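Local coordinates for protein glutaredoxin, CPYC type (Chlamydomonas reinhardtii, PDB 7NCV) that probably acts as a glutathione-dependent thiol-disulfide oxidoreductase of the CPYC glutaredoxin subfamily, at residues Leu97-Leu100 and Leu101-Gly105. Residues are numbered along the deposited sequence; the frame is centred on the assembly and turned at random.
Sequences LEKL and LQEAG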
loop_
_atom_site.group_PDB
_atom_site.type_symbol
_atom_site.label_atom_id
_atom_site.label_comp_id
_atom_site.label_asym_id
_atom_site.label_seq_id
_atom_site.Cartn_x
_atom_site.Cartn_y
_atom_site.Cartn_z
ATOM N N LEU A 97 -4.337 -3.172 13.071
ATOM C CA LEU A 97 -4.824 -2.712 11.769
ATOM C C LEU A 97 -6.135 -2.002 11.951
ATOM O O LEU A 97 -6.319 -0.895 11.425
ATOM C CB LEU A 97 -4.976 -3.870 10.801
ATOM C CG LEU A 97 -5.416 -3.422 9.398
ATOM C CD1 LEU A 97 -4.377 -2.399 8.879
ATOM C CD2 LEU A 97 -5.431 -4.629 8.498
ATOM N N GLU A 98 -7.023 -2.571 12.758
ATOM C CA GLU A 98 -8.299 -1.913 13.058
ATOM C C GLU A 98 -8.072 -0.532 13.677
ATOM O O GLU A 98 -8.697 0.471 13.252
ATOM C CB GLU A 98 -9.059 -2.794 14.047
ATOM C CG GLU A 98 -10.389 -2.184 14.482
ATOM C CD GLU A 98 -11.234 -3.135 15.280
ATOM O OE1 GLU A 98 -10.679 -4.017 15.984
ATOM O OE2 GLU A 98 -12.474 -3.002 15.229
ATOM N N LYS A 99 -7.168 -0.438 14.660
ATOM C CA LYS A 99 -6.930 0.836 15.330
ATOM C C LYS A 99 -6.350 1.866 14.356
ATOM O O LYS A 99 -6.760 3.034 14.372
ATOM C CB LYS A 99 -6.012 0.601 16.540
ATOM C CG LYS A 99 -5.686 1.889 17.268
ATOM C CD LYS A 99 -6.604 2.196 18.400
ATOM C CE LYS A 99 -5.747 2.601 19.627
ATOM N NZ LYS A 99 -6.551 2.702 20.872
ATOM N N LEU A 100 -5.401 1.461 13.507
ATOM C CA LEU A 100 -4.814 2.416 12.562
ATOM C C LEU A 100 -5.870 2.901 11.580
ATOM O O LEU A 100 -5.882 4.089 11.160
ATOM C CB LEU A 100 -3.675 1.761 11.784
ATOM C CG LEU A 100 -2.424 1.466 12.625
ATOM C CD1 LEU A 100 -1.467 0.663 11.792
ATOM C CD2 LEU A 100 -1.771 2.779 13.097
ATOM N N LEU A 101 -6.773 2.001 11.168
ATOM C CA LEU A 101 -7.834 2.398 10.227
ATOM C C LEU A 101 -8.781 3.373 10.885
ATOM O O LEU A 101 -9.251 4.332 10.227
ATOM C CB LEU A 101 -8.593 1.158 9.717
ATOM C CG LEU A 101 -7.761 0.268 8.784
ATOM C CD1 LEU A 101 -8.545 -1.006 8.471
ATOM C CD2 LEU A 101 -7.321 0.964 7.449
ATOM N N GLN A 102 -9.102 3.155 12.157
ATOM C CA GLN A 102 -9.935 4.097 12.890
ATOM C C GLN A 102 -9.280 5.468 12.975
ATOM O O GLN A 102 -9.934 6.499 12.710
ATOM C CB GLN A 102 -10.240 3.538 14.272
ATOM C CG GLN A 102 -11.173 2.328 14.203
ATOM C CD GLN A 102 -11.187 1.511 15.516
ATOM O OE1 GLN A 102 -10.220 1.514 16.279
ATOM N NE2 GLN A 102 -12.285 0.820 15.773
ATOM N N GLU A 103 -7.992 5.496 13.328
ATOM C CA GLU A 103 -7.251 6.739 13.472
ATOM C C GLU A 103 -7.165 7.479 12.141
ATOM O O GLU A 103 -7.184 8.727 12.118
ATOM C CB GLU A 103 -5.873 6.444 14.048
ATOM C CG GLU A 103 -5.981 5.949 15.539
ATOM C CD GLU A 103 -4.668 5.515 16.117
ATOM O OE1 GLU A 103 -3.701 5.301 15.358
ATOM O OE2 GLU A 103 -4.637 5.421 17.359
ATOM N N ALA A 104 -7.128 6.749 11.029
ATOM C CA ALA A 104 -7.122 7.342 9.681
ATOM C C ALA A 104 -8.481 7.853 9.237
ATOM O O ALA A 104 -8.560 8.510 8.170
ATOM C CB ALA A 104 -6.656 6.307 8.656
ATOM N N GLY A 105 -9.555 7.574 9.990
ATOM C CA GLY A 105 -10.899 7.902 9.506
ATOM C C GLY A 105 -11.427 7.018 8.401
ATOM O O GLY A 105 -12.409 7.374 7.731
#
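Gln102 lays its terminal amide across the side chain of Glu98, one turn earlier in helix 96-103, with NE2 3.8 Å from Glu98 CG. The carboxylate and the amide plane are turned 31° from each other, and NE2 stands 3.9 Å from Glu98 OE2, a loose polar approach. Gln102 CG lies beside its own backbone N (chi1 -69°), which folds CG back onto Glu98 O, 3.2 Å away. Cutting Glu98 back to an alanine would take away the methylene that the Gln102 amide lies across and is likely to leave that amide freer to turn and the C-terminal Leu107 without part of its cover. Lys99 and Glu103 repeat the spacing on the exposed side: the bent lysine chain passes its CG 3.7 Å from Glu103 OE2, but NZ stays 4.8 Å from that oxygen, too far for a salt bridge, though the opposite charges may still attract weakly. Leu100 CD2 reaches the other carboxylate oxygen, Glu103 OE1, at 3.9 Å. This is the last helix of the thioredoxin-like glutaredoxin fold, and its buried side packs on helix 28-41 and on Ile77 at the end of strand 74-77. There Leu97 CG meets Leu101 CD1 at 4.1 Å, and both leucines touch Phe40. Four i to i+4 backbone bonds hold the turns together, from Leu101 N to Leu97 O through Ala104 N to Leu100 O. The last of them is the most bent, at 145° about the hydrogen. Beyond it Gly105 takes a positive phi in a Schellman motif, and its N bonds back to Gln102 O at 2.9 Å. The neighbouring carbonyl, Ala104 O, accepts a hydrogen bond from Lys18 NZ, while the Ala104 methyl packs against Ile77 and Asn78.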